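PDB 3WNV: glyoxylate reductase from Paecilomyces sp. J18, which catalyses the reduction of glyoxylate, most likely to glycolate, probably with a nicotinamide cofactor held in its Rossmann-type domain. Local coordinates for residues Tyr81-Gly86 with Gly318-Gln323; Ile104-Ile109 with Thr322-Gln327; Ala119-Ile124 with Arg285-Pro290; Leu127-Val132 with Lys145-His150. All coordinates share one frame; numbering follows the deposited sequence.

Contact 1: Tyr81-Gly86 with Gly318-Gln323; sequences YICHNG and GELLTQ
The backbones of Tyr81-Gly86 and Gly318-Gln323 come nearest at Tyr81 and Leu320, whose CA atoms lie 8.5 Å apart, so the contact is made by side chains reaching across, one of them to the backbone of Gly318. The first segment carries strand 81-85 of the five-stranded parallel sheet of what is probably, as in other D-2-hydroxyacid dehydrogenases, the substrate-binding domain; the second leaves helix 297-317 at Gly318, where phi turns positive, and passes over that sheet. Tyr81 does most of the work. Its CG is anti to the carbonyl carbon (chi1 -59°), and the ring reaches to the helix exit, where OH comes to 3.3 Å from CA of Gly318. Partway along, Tyr81 and Leu320 lie side by side, pointing in opposite directions, with CD1 of the ring 3.9 Å from CD2 and 4.0 Å from CG of Leu320. The leucine methyl meets the ring obliquely. An alanine in place of Tyr81 would probably open a gap beside Gly318 and Leu320 and leave the Leu320 side chain freer to turn, with Cys83 its remaining neighbour across this contact. Helix 297-317 completes the layer, since Val307 and Leu311 cover Cys83, and Asn310 OD1 and Ser313 OG bond to the backbone of Leu321 and Glu319. The same leucine methyl, CD2 of Leu320, also rests 3.8 Å from the SG of Cys83.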
loop_
_atom_site.group_PDB
_atom_site.type_symbol
_atom_site.label_atom_id
_atom_site.label_comp_id
_atom_site.label_asym_id
_atom_site.label_seq_id
_atom_site.Cartn_x
_atom_site.Cartn_y
_atom_site.Cartn_z
ATOM N N TYR A 81 18.979 -11.867 4.120
ATOM C CA TYR A 81 18.293 -10.697 3.577
ATOM C C TYR A 81 17.023 -11.116 2.858
ATOM O O TYR A 81 16.999 -12.122 2.132
ATOM C CB TYR A 81 19.173 -9.949 2.576
ATOM C CG TYR A 81 20.455 -9.488 3.174
ATOM C CD1 TYR A 81 20.516 -8.310 3.921
ATOM C CD2 TYR A 81 21.603 -10.246 3.038
ATOM C CE1 TYR A 81 21.716 -7.915 4.518
ATOM C CE2 TYR A 81 22.800 -9.845 3.614
ATOM C CZ TYR A 81 22.840 -8.678 4.352
ATOM O OH TYR A 81 24.022 -8.295 4.926
ATOM N N ILE A 82 15.975 -10.322 3.012
ATOM C CA ILE A 82 14.813 -10.445 2.160
ATOM C C ILE A 82 14.544 -9.064 1.666
ATOM O O ILE A 82 14.324 -8.132 2.456
ATOM C CB ILE A 82 13.576 -10.924 2.920
ATOM C CG1 ILE A 82 13.790 -12.343 3.398
ATOM C CG2 ILE A 82 12.307 -10.885 2.011
ATOM C CD1 ILE A 82 12.703 -12.734 4.436
ATOM N N CYS A 83 14.600 -8.911 0.355
ATOM C CA CYS A 83 14.409 -7.626 -0.273
ATOM C C CYS A 83 13.060 -7.636 -0.942
ATOM O O CYS A 83 12.827 -8.355 -1.909
ATOM C CB CYS A 83 15.561 -7.352 -1.252
ATOM S SG CYS A 83 17.191 -7.304 -0.371
ATOM N N HIS A 84 12.144 -6.838 -0.390
ATOM C CA HIS A 84 10.738 -6.862 -0.719
ATOM C C HIS A 84 10.314 -5.698 -1.615
ATOM O O HIS A 84 10.666 -4.533 -1.372
ATOM C CB HIS A 84 9.944 -6.810 0.618
ATOM C CG HIS A 84 8.449 -6.671 0.444
ATOM N ND1 HIS A 84 7.629 -7.739 0.129
ATOM C CD2 HIS A 84 7.648 -5.584 0.527
ATOM C CE1 HIS A 84 6.368 -7.309 0.072
ATOM N NE2 HIS A 84 6.361 -6.005 0.290
ATOM N N ASN A 85 9.564 -6.025 -2.657
ATOM C CA ASN A 85 9.028 -5.032 -3.579
ATOM C C ASN A 85 7.672 -4.598 -3.049
ATOM O O ASN A 85 6.672 -5.333 -3.106
ATOM C CB ASN A 85 8.927 -5.616 -4.982
ATOM C CG ASN A 85 8.464 -4.590 -5.982
ATOM O OD1 ASN A 85 7.822 -3.613 -5.609
ATOM N ND2 ASN A 85 8.780 -4.794 -7.245
ATOM N N GLY A 86 7.642 -3.393 -2.510
ATOM C CA GLY A 86 6.381 -2.857 -1.976
ATOM C C GLY A 86 6.648 -1.886 -0.844
ATOM O O GLY A 86 7.608 -2.061 -0.116
ATOM N N GLY A 318 27.040 -5.918 2.516
ATOM C CA GLY A 318 26.460 -6.447 3.744
ATOM C C GLY A 318 25.606 -5.402 4.428
ATOM O O GLY A 318 25.487 -5.358 5.664
ATOM N N GLU A 319 24.999 -4.548 3.623
ATOM C CA GLU A 319 24.053 -3.586 4.164
ATOM C C GLU A 319 22.930 -3.267 3.180
ATOM O O GLU A 319 23.096 -3.367 1.972
ATOM C CB GLU A 319 24.772 -2.319 4.640
ATOM C CG GLU A 319 25.379 -1.489 3.537
ATOM C CD GLU A 319 26.746 -0.968 3.912
ATOM O OE1 GLU A 319 27.411 -1.617 4.751
ATOM O OE2 GLU A 319 27.164 0.071 3.354
ATOM N N LEU A 320 21.777 -2.904 3.721
ATOM C CA LEU A 320 20.633 -2.526 2.914
ATOM C C LEU A 320 20.571 -1.006 2.687
ATOM O O LEU A 320 21.195 -0.223 3.412
ATOM C CB LEU A 320 19.343 -3.016 3.580
ATOM C CG LEU A 320 19.154 -4.525 3.671
ATOM C CD1 LEU A 320 17.955 -4.869 4.589
ATOM C CD2 LEU A 320 18.965 -5.141 2.274
ATOM N N LEU A 321 19.821 -0.601 1.673
ATOM C CA LEU A 321 19.605 0.809 1.388
ATOM C C LEU A 321 18.356 1.322 2.097
ATOM O O LEU A 321 18.360 2.414 2.669
ATOM C CB LEU A 321 19.463 1.021 -0.121
ATOM C CG LEU A 321 20.647 0.550 -0.948
ATOM C CD1 LEU A 321 20.461 1.003 -2.393
ATOM C CD2 LEU A 321 21.930 1.103 -0.380
ATOM N N THR A 322 17.277 0.537 2.045
ATOM C CA THR A 322 16.019 0.907 2.671
ATOM C C THR A 322 15.485 -0.169 3.627
ATOM O O THR A 322 14.370 -0.694 3.450
ATOM C CB THR A 322 14.938 1.183 1.648
ATOM O OG1 THR A 322 14.827 0.081 0.724
ATOM C CG2 THR A 322 15.254 2.472 0.880
ATOM N N GLN A 323 16.278 -0.478 4.629
ATOM C CA GLN A 323 15.866 -1.445 5.667
ATOM C C GLN A 323 14.607 -0.953 6.377
ATOM O O GLN A 323 14.466 0.246 6.644
ATOM C CB GLN A 323 16.974 -1.632 6.676
ATOM C CG GLN A 323 16.666 -2.746 7.692
ATOM C CD GLN A 323 17.857 -3.102 8.571
ATOM O OE1 GLN A 323 18.776 -2.303 8.748
ATOM N NE2 GLN A 323 17.847 -4.314 9.131
#

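Contact 2: Ile104-Ile109 with Thr322-Gln327; sequences ISSTPI and TQVPEQ
Two torsions set the polar ends of Gln327 and Thr322 against segment 104-109: Gln327 has CD anti to CA (chi2 -175°), which carries the amide carbon out toward Ile104, while Thr322 holds OG1 between its backbone N and carbonyl carbon (chi1 52°), facing Ser106. OE1 of Gln327 takes the backbone N-H of Ile104 at 2.9 Å and, from the opposite face of its carbonyl plane, NE2 of Gln323 at 3.0 Å. NE2 of Gln327 is bonded in turn to Thr98 OG1 and Ile102 O, so both ends of the amide are fixed. An alanine at Gln327 would probably leave Ile104 N and Gln323 NE2 without this acceptor, and Thr98 OG1 and Ile102 O without the NE2 partner. At the far end OG1 of Thr322 donates to Ser106 O over 2.7 Å, and its CG2 lies 3.8 Å from CG of Pro108. Between them, Val324 N binds Ile104 O at 2.9 Å and Ser106 N binds Thr322 O at 3.2 Å, framing Ser105 and Gln323 as a non-hydrogen-bonded antiparallel pair. Beside this bridge CG2 of Ile104 packs on CG1 of Val324 at 3.9 Å. The arrangement is a single antiparallel bridge, by which the C-terminal tail pairs with edge strand 103-105 of the otherwise parallel sheet.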
loop_
_atom_site.group_PDB
_atom_site.type_symbol
_atom_site.label_atom_id
_atom_site.label_comp_id
_atom_site.label_asym_id
_atom_site.label_seq_id
_atom_site.Cartn_x
_atom_site.Cartn_y
_atom_site.Cartn_z
ATOM N N ILE A 104 15.392 -7.035 6.444
ATOM C CA ILE A 104 14.364 -6.841 5.433
ATOM C C ILE A 104 14.432 -5.418 4.900
ATOM O O ILE A 104 14.569 -4.470 5.676
ATOM C CB ILE A 104 12.963 -6.976 6.070
ATOM C CG1 ILE A 104 12.868 -8.284 6.865
ATOM C CG2 ILE A 104 11.866 -6.870 5.031
ATOM C CD1 ILE A 104 12.619 -9.506 6.023
ATOM N N SER A 105 14.350 -5.264 3.580
ATOM C CA SER A 105 14.164 -3.950 2.976
ATOM C C SER A 105 12.834 -3.872 2.251
ATOM O O SER A 105 12.249 -4.898 1.880
ATOM C CB SER A 105 15.355 -3.623 2.039
ATOM O OG SER A 105 15.337 -4.449 0.902
ATOM N N SER A 106 12.288 -2.658 2.079
ATOM C CA SER A 106 11.037 -2.488 1.337
ATOM C C SER A 106 11.318 -1.400 0.327
ATOM O O SER A 106 12.499 -1.055 0.122
ATOM C CB SER A 106 9.893 -2.024 2.266
ATOM O OG SER A 106 10.385 -0.947 3.044
ATOM N N THR A 107 10.266 -0.865 -0.282
ATOM C CA THR A 107 10.424 0.212 -1.274
ATOM C C THR A 107 9.600 1.449 -0.904
ATOM O O THR A 107 8.552 1.674 -1.519
ATOM C CB THR A 107 10.014 -0.227 -2.669
ATOM O OG1 THR A 107 8.625 -0.618 -2.687
ATOM C CG2 THR A 107 10.880 -1.403 -3.132
ATOM N N PRO A 108 10.177 2.293 -0.020
ATOM C CA PRO A 108 9.624 3.583 0.460
ATOM C C PRO A 108 10.143 4.831 -0.288
ATOM O O PRO A 108 11.284 4.935 -0.538
ATOM C CB PRO A 108 10.201 3.666 1.867
ATOM C CG PRO A 108 11.569 3.089 1.677
ATOM C CD PRO A 108 11.287 1.852 0.841
ATOM N N ILE A 109 9.261 5.707 -0.741
ATOM C CA ILE A 109 9.673 6.797 -1.621
ATOM C C ILE A 109 9.792 6.540 -3.119
ATOM O O ILE A 109 10.052 7.459 -3.817
ATOM C CB ILE A 109 11.054 7.377 -1.338
ATOM C CG1 ILE A 109 11.355 7.514 0.146
ATOM C CG2 ILE A 109 11.166 8.723 -2.036
ATOM C CD1 ILE A 109 12.630 8.335 0.382
ATOM N N THR A 322 17.277 0.537 2.045
ATOM C CA THR A 322 16.019 0.907 2.671
ATOM C C THR A 322 15.485 -0.169 3.627
ATOM O O THR A 322 14.370 -0.694 3.450
ATOM C CB THR A 322 14.938 1.183 1.648
ATOM O OG1 THR A 322 14.827 0.081 0.724
ATOM C CG2 THR A 322 15.254 2.472 0.880
ATOM N N GLN A 323 16.278 -0.478 4.629
ATOM C CA GLN A 323 15.866 -1.445 5.667
ATOM C C GLN A 323 14.607 -0.953 6.377
ATOM O O GLN A 323 14.466 0.246 6.644
ATOM C CB GLN A 323 16.974 -1.632 6.676
ATOM C CG GLN A 323 16.666 -2.746 7.692
ATOM C CD GLN A 323 17.857 -3.102 8.571
ATOM O OE1 GLN A 323 18.776 -2.303 8.748
ATOM N NE2 GLN A 323 17.847 -4.314 9.131
ATOM N N VAL A 324 13.668 -1.865 6.637
ATOM C CA VAL A 324 12.402 -1.502 7.292
ATOM C C VAL A 324 12.652 -0.829 8.660
ATOM O O VAL A 324 13.563 -1.212 9.388
ATOM C CB VAL A 324 11.485 -2.716 7.436
ATOM C CG1 VAL A 324 11.062 -3.241 6.044
ATOM C CG2 VAL A 324 12.143 -3.834 8.290
ATOM N N PRO A 325 11.847 0.214 9.001
ATOM C CA PRO A 325 12.100 0.983 10.229
ATOM C C PRO A 325 12.009 0.120 11.498
ATOM O O PRO A 325 12.714 0.401 12.458
ATOM C CB PRO A 325 10.998 2.071 10.214
ATOM C CG PRO A 325 9.984 1.610 9.191
ATOM C CD PRO A 325 10.784 0.814 8.181
ATOM N N GLU A 326 11.181 -0.920 11.498
ATOM C CA GLU A 326 11.191 -1.852 12.648
ATOM C C GLU A 326 12.569 -2.368 13.050
ATOM O O GLU A 326 12.835 -2.578 14.242
ATOM C CB GLU A 326 10.270 -3.045 12.418
ATOM C CG GLU A 326 8.824 -2.678 12.297
ATOM C CD GLU A 326 8.441 -2.276 10.883
ATOM O OE1 GLU A 326 9.319 -1.867 10.105
ATOM O OE2 GLU A 326 7.251 -2.367 10.548
ATOM N N GLN A 327 13.459 -2.577 12.081
ATOM C CA GLN A 327 14.749 -3.161 12.408
ATOM C C GLN A 327 15.808 -2.089 12.505
ATOM O O GLN A 327 16.941 -2.371 12.853
ATOM C CB GLN A 327 15.190 -4.190 11.350
ATOM C CG GLN A 327 14.217 -5.355 11.139
ATOM C CD GLN A 327 14.771 -6.380 10.168
ATOM O OE1 GLN A 327 15.375 -6.010 9.157
ATOM N NE2 GLN A 327 14.607 -7.680 10.490
#

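Contact 3: Ala119-Ile124 with Arg285-Pro290; sequences AIFLMI and RAMLLP
Phe121 and Leu122 of helix 112-127 meet Met287 and Leu289 of the other segment, packing the helix against strand 287-288, the outermost strand at one end of the seven-stranded parallel sheet of the Rossmann-type domain. The aromatic part of the contact belongs to Phe121. Its CG is anti to the backbone N (chi1 179°), and the Phe121 side chain runs roughly perpendicular to those of Met287 and Leu289. CE2 comes to 3.6 Å from CE of Met287, while CD2 lies 4.0 Å from CD1 of Leu289, both approaches being oblique to the ring. The aliphatic part centres on Leu122, set between the same two partners: its CD2 is 3.8 Å from CG of Met287. Met287 and Leu289 both point their CB toward the helix, with Leu288 between them pointing away. Polar bonding does not join the segments; the strand is held by backbone bonds to Val265 and Leu267 of neighbouring strand 262-267. The helix also packs on helix 164-175, where Ala119 and Ile120 touch Val169. On the leucine side, CD2 of Leu122 sits equally far, 3.7 Å, from CD1 of Leu289 and from the backbone O of Met287.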
loop_
_atom_site.group_PDB
_atom_site.type_symbol
_atom_site.label_atom_id
_atom_site.label_comp_id
_atom_site.label_asym_id
_atom_site.label_seq_id
_atom_site.Cartn_x
_atom_site.Cartn_y
_atom_site.Cartn_z
ATOM N N ALA A 119 -4.864 8.743 -5.475
ATOM C CA ALA A 119 -5.647 9.274 -4.343
ATOM C C ALA A 119 -6.406 10.520 -4.780
ATOM O O ALA A 119 -7.561 10.692 -4.432
ATOM C CB ALA A 119 -4.726 9.643 -3.208
ATOM N N ILE A 120 -5.745 11.418 -5.507
ATOM C CA ILE A 120 -6.441 12.666 -5.926
ATOM C C ILE A 120 -7.475 12.342 -7.009
ATOM O O ILE A 120 -8.594 12.858 -6.995
ATOM C CB ILE A 120 -5.442 13.718 -6.425
ATOM C CG1 ILE A 120 -4.511 14.156 -5.258
ATOM C CG2 ILE A 120 -6.144 14.931 -7.107
ATOM C CD1 ILE A 120 -5.209 14.798 -4.020
ATOM N N PHE A 121 -7.109 11.468 -7.943
ATOM C CA PHE A 121 -8.078 10.985 -8.933
ATOM C C PHE A 121 -9.317 10.450 -8.266
ATOM O O PHE A 121 -10.439 10.869 -8.595
ATOM C CB PHE A 121 -7.426 9.959 -9.873
ATOM C CG PHE A 121 -8.368 9.387 -10.903
ATOM C CD1 PHE A 121 -8.584 10.064 -12.086
ATOM C CD2 PHE A 121 -8.983 8.162 -10.707
ATOM C CE1 PHE A 121 -9.442 9.563 -13.074
ATOM C CE2 PHE A 121 -9.856 7.610 -11.692
ATOM C CZ PHE A 121 -10.074 8.322 -12.908
ATOM N N LEU A 122 -9.145 9.545 -7.309
ATOM C CA LEU A 122 -10.269 9.033 -6.541
ATOM C C LEU A 122 -11.060 10.104 -5.793
ATOM O O LEU A 122 -12.272 10.000 -5.697
ATOM C CB LEU A 122 -9.802 7.940 -5.562
ATOM C CG LEU A 122 -9.392 6.631 -6.191
ATOM C CD1 LEU A 122 -8.728 5.712 -5.133
ATOM C CD2 LEU A 122 -10.621 5.930 -6.833
ATOM N N MET A 123 -10.380 11.093 -5.199
ATOM C CA MET A 123 -11.071 12.138 -4.443
ATOM C C MET A 123 -11.988 12.967 -5.352
ATOM O O MET A 123 -13.122 13.244 -5.028
ATOM C CB MET A 123 -10.036 13.060 -3.786
ATOM C CG MET A 123 -10.682 14.138 -2.916
ATOM S SD MET A 123 -9.459 15.312 -2.244
ATOM C CE MET A 123 -9.055 16.309 -3.692
ATOM N N ILE A 124 -11.474 13.407 -6.489
ATOM C CA ILE A 124 -12.303 14.173 -7.401
ATOM C C ILE A 124 -13.464 13.289 -7.915
ATOM O O ILE A 124 -14.617 13.756 -7.959
ATOM C CB ILE A 124 -11.449 14.668 -8.576
ATOM C CG1 ILE A 124 -10.349 15.624 -8.040
ATOM C CG2 ILE A 124 -12.330 15.383 -9.618
ATOM C CD1 ILE A 124 -10.881 16.791 -7.208
ATOM N N ARG A 285 -22.595 5.816 -6.507
ATOM C CA ARG A 285 -22.058 7.070 -5.940
ATOM C C ARG A 285 -20.637 6.937 -5.418
ATOM O O ARG A 285 -19.962 7.952 -5.204
ATOM C CB ARG A 285 -22.938 7.596 -4.796
ATOM C CG ARG A 285 -24.404 7.724 -5.170
ATOM C CD ARG A 285 -25.213 8.283 -4.004
ATOM N NE ARG A 285 -26.570 8.592 -4.443
ATOM C CZ ARG A 285 -27.381 9.491 -3.885
ATOM N NH1 ARG A 285 -26.981 10.209 -2.835
ATOM N NH2 ARG A 285 -28.605 9.669 -4.383
ATOM N N ALA A 286 -20.168 5.699 -5.241
ATOM C CA ALA A 286 -18.773 5.417 -4.883
ATOM C C ALA A 286 -17.845 5.510 -6.099
ATOM O O ALA A 286 -18.271 5.316 -7.234
ATOM C CB ALA A 286 -18.664 4.030 -4.260
ATOM N N MET A 287 -16.575 5.824 -5.862
ATOM C CA MET A 287 -15.582 5.818 -6.943
ATOM C C MET A 287 -14.564 4.751 -6.606
ATOM O O MET A 287 -13.883 4.868 -5.582
ATOM C CB MET A 287 -14.912 7.182 -7.042
ATOM C CG MET A 287 -13.909 7.232 -8.192
ATOM S SD MET A 287 -14.723 7.292 -9.825
ATOM C CE MET A 287 -13.367 7.026 -10.973
ATOM N N LEU A 288 -14.489 3.703 -7.432
ATOM C CA LEU A 288 -13.769 2.471 -7.041
ATOM C C LEU A 288 -12.779 2.059 -8.113
ATOM O O LEU A 288 -13.141 1.971 -9.315
ATOM C CB LEU A 288 -14.758 1.326 -6.864
ATOM C CG LEU A 288 -15.865 1.539 -5.831
ATOM C CD1 LEU A 288 -16.742 0.314 -5.687
ATOM C CD2 LEU A 288 -15.269 1.909 -4.445
ATOM N N LEU A 289 -11.548 1.769 -7.687
ATOM C CA LEU A 289 -10.513 1.186 -8.558
ATOM C C LEU A 289 -9.988 -0.121 -7.955
ATOM O O LEU A 289 -10.012 -0.315 -6.731
ATOM C CB LEU A 289 -9.346 2.182 -8.739
ATOM C CG LEU A 289 -9.714 3.451 -9.543
ATOM C CD1 LEU A 289 -8.541 4.433 -9.480
ATOM C CD2 LEU A 289 -10.016 3.093 -11.003
ATOM N N PRO A 290 -9.500 -1.034 -8.814
ATOM C CA PRO A 290 -9.001 -2.333 -8.302
ATOM C C PRO A 290 -7.515 -2.328 -7.976
ATOM O O PRO A 290 -6.698 -3.039 -8.610
ATOM C CB PRO A 290 -9.296 -3.296 -9.445
ATOM C CG PRO A 290 -9.155 -2.395 -10.725
ATOM C CD PRO A 290 -9.711 -1.031 -10.278
#

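Contact 4: Leu127-Val132 with Lys145-His150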
loop_
_atom_site.group_PDB
_atom_site.type_symbol
_atom_site.label_atom_id
_atom_site.label_comp_id
_atom_site.label_asym_id
_atom_site.label_seq_id
_atom_site.Cartn_x
_atom_site.Cartn_y
_atom_site.Cartn_z
ATOM N N LEU A 127 -16.070 13.138 -5.135
ATOM C CA LEU A 127 -16.778 14.416 -4.981
ATOM C C LEU A 127 -17.704 14.732 -6.139
ATOM O O LEU A 127 -18.626 15.542 -5.954
ATOM C CB LEU A 127 -15.775 15.553 -4.849
ATOM C CG LEU A 127 -14.971 15.618 -3.548
ATOM C CD1 LEU A 127 -13.809 16.561 -3.731
ATOM C CD2 LEU A 127 -15.838 16.102 -2.411
ATOM N N ARG A 128 -17.452 14.174 -7.324
ATOM C CA ARG A 128 -18.356 14.326 -8.468
ATOM C C ARG A 128 -19.304 13.135 -8.621
ATOM O O ARG A 128 -20.160 13.137 -9.538
ATOM C CB ARG A 128 -17.562 14.492 -9.801
ATOM C CG ARG A 128 -16.588 15.687 -9.854
ATOM C CD ARG A 128 -17.354 16.969 -9.556
ATOM N NE ARG A 128 -16.533 18.162 -9.830
ATOM C CZ ARG A 128 -16.613 18.898 -10.943
ATOM N NH1 ARG A 128 -17.485 18.596 -11.900
ATOM N NH2 ARG A 128 -15.809 19.952 -11.091
ATOM N N GLN A 129 -19.139 12.119 -7.761
ATOM C CA GLN A 129 -19.799 10.791 -7.941
ATOM C C GLN A 129 -19.721 10.382 -9.417
ATOM O O GLN A 129 -20.734 10.070 -10.098
ATOM C CB GLN A 129 -21.241 10.793 -7.377
ATOM C CG GLN A 129 -21.250 11.341 -5.948
ATOM C CD GLN A 129 -22.580 11.280 -5.248
ATOM O OE1 GLN A 129 -23.591 10.900 -5.841
ATOM N NE2 GLN A 129 -22.590 11.628 -3.954
ATOM N N ALA A 130 -18.489 10.369 -9.903
ATOM C CA ALA A 130 -18.229 10.361 -11.339
ATOM C C ALA A 130 -18.583 9.064 -12.047
ATOM O O ALA A 130 -18.631 9.031 -13.274
ATOM C CB ALA A 130 -16.759 10.718 -11.620
ATOM N N TYR A 131 -18.791 7.984 -11.300
ATOM C CA TYR A 131 -19.202 6.736 -11.952
ATOM C C TYR A 131 -20.534 6.908 -12.676
ATOM O O TYR A 131 -20.780 6.289 -13.706
ATOM C CB TYR A 131 -19.224 5.549 -10.947
ATOM C CG TYR A 131 -19.552 4.222 -11.621
ATOM C CD1 TYR A 131 -18.638 3.607 -12.476
ATOM C CD2 TYR A 131 -20.784 3.604 -11.416
ATOM C CE1 TYR A 131 -18.945 2.373 -13.118
ATOM C CE2 TYR A 131 -21.112 2.388 -12.050
ATOM C CZ TYR A 131 -20.169 1.780 -12.887
ATOM O OH TYR A 131 -20.472 0.581 -13.497
ATOM N N VAL A 132 -21.412 7.750 -12.147
ATOM C CA VAL A 132 -22.670 8.015 -12.839
ATOM C C VAL A 132 -22.481 8.658 -14.229
ATOM O O VAL A 132 -22.964 8.106 -15.204
ATOM C CB VAL A 132 -23.688 8.767 -11.942
ATOM C CG1 VAL A 132 -24.984 9.011 -12.683
ATOM C CG2 VAL A 132 -23.940 7.922 -10.697
ATOM N N LYS A 145 -28.450 10.239 -14.963
ATOM C CA LYS A 145 -28.822 10.721 -13.618
ATOM C C LYS A 145 -27.708 11.450 -12.872
ATOM O O LYS A 145 -27.723 11.506 -11.628
ATOM C CB LYS A 145 -29.304 9.552 -12.747
ATOM C CG LYS A 145 -30.639 8.915 -13.223
ATOM C CD LYS A 145 -31.839 9.880 -12.997
ATOM C CE LYS A 145 -32.229 10.682 -14.259
ATOM N NZ LYS A 145 -33.077 11.888 -13.999
ATOM N N THR A 146 -26.738 11.997 -13.603
ATOM C CA THR A 146 -25.640 12.732 -12.956
ATOM C C THR A 146 -26.182 13.814 -12.029
ATOM O O THR A 146 -27.118 14.546 -12.376
ATOM C CB THR A 146 -24.750 13.393 -13.998
ATOM O OG1 THR A 146 -24.174 12.378 -14.805
ATOM C CG2 THR A 146 -23.632 14.198 -13.343
ATOM N N THR A 147 -25.619 13.903 -10.834
ATOM C CA THR A 147 -26.036 14.923 -9.885
ATOM C C THR A 147 -24.916 15.906 -9.749
ATOM O O THR A 147 -23.795 15.625 -10.185
ATOM C CB THR A 147 -26.393 14.331 -8.494
ATOM O OG1 THR A 147 -25.270 13.614 -7.976
ATOM C CG2 THR A 147 -27.546 13.382 -8.637
ATOM N N LEU A 148 -25.218 17.082 -9.196
ATOM C CA LEU A 148 -24.172 18.057 -8.916
ATOM C C LEU A 148 -23.183 17.549 -7.857
ATOM O O LEU A 148 -23.583 16.954 -6.837
ATOM C CB LEU A 148 -24.790 19.395 -8.494
ATOM C CG LEU A 148 -25.730 20.048 -9.528
ATOM C CD1 LEU A 148 -26.379 21.314 -8.945
ATOM C CD2 LEU A 148 -25.002 20.394 -10.826
ATOM N N GLY A 149 -21.895 17.797 -8.087
ATOM C CA GLY A 149 -20.844 17.424 -7.142
ATOM C C GLY A 149 -20.452 18.621 -6.294
ATOM O O GLY A 149 -21.159 19.633 -6.226
ATOM N N HIS A 150 -19.365 18.472 -5.566
ATOM C CA HIS A 150 -18.819 19.548 -4.731
ATOM C C HIS A 150 -17.378 19.847 -5.101
ATOM O O HIS A 150 -16.608 18.937 -5.464
ATOM C CB HIS A 150 -18.859 19.090 -3.275
ATOM C CG HIS A 150 -20.233 19.133 -2.694
ATOM N ND1 HIS A 150 -20.833 20.307 -2.284
ATOM C CD2 HIS A 150 -21.157 18.155 -2.520
ATOM C CE1 HIS A 150 -22.056 20.046 -1.853
ATOM N NE2 HIS A 150 -22.274 18.749 -1.977
HETATM O O HOH W 1 -14.852 18.315 -7.563
HETATM O O HOH W 2 -21.271 14.892 -11.186
HETATM O O HOH W 3 -23.161 12.017 -10.315
HETATM O O HOH W 4 -24.626 11.041 -8.505
#
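Leu127 and His150 form the tight end of this contact. The backbone N of His150 donates to Leu127 O at 3.0 Å with an N-H...O angle of 157°, and CB of Leu127 lies 3.5 Å from His150 O. Gly149 passes close alongside, its CA 3.1 Å from the same Leu127 O; a CB there would clash with that oxygen and with CD of Arg128. At the other end CG1 of Val132, anti to its backbone N (chi1 -179°), rests 3.6 Å from Thr146 N, a van der Waals contact of a methyl with the backbone. Between these two points the segments stand apart and water fills in. One molecule bridges Arg128 O and Thr147 O, and a second links Gln129 O to Thr147 N. A third donates to OE1 of Gln129 at 2.9 Å and also bonds to OG1 of Thr147, which is itself 3.8 Å from that OE1. Beyond Gly149, a fourth lies in the plane of the Arg128 guanidinium, at its edge, accepting the N-H of NE (2.8 Å) and donating to His150 O. The contact lies on the surface of the Rossmann-type domain and borders a Schellman motif, in which Gln129, with positive phi, follows the C-terminal end of helix 112-127.

How the contacts relate
From the N terminus, strand 81-85 comes first and strand 103-105 next, side by side in the five-stranded sheet; contacts 1 and 2 close both onto the tail after helix 297-317. Their long loops overlap, contact 2 starting and ending later, and they share Thr322 and Gln323. Between their ends lies the whole Rossmann-type domain, so the chain, having built that domain, returns to the first sheet. Contact 3, nested inside both, joins helix 112-127 to the late strand 287-288. Contact 4 is nested within contact 3 and closes a short excursion holding helix 131-138. Centres of contacts 3 and 4 are about 12 Å apart, touching through Arg285 and Gln129, whereas contacts 1 and 4 lie about 43 Å apart between centres.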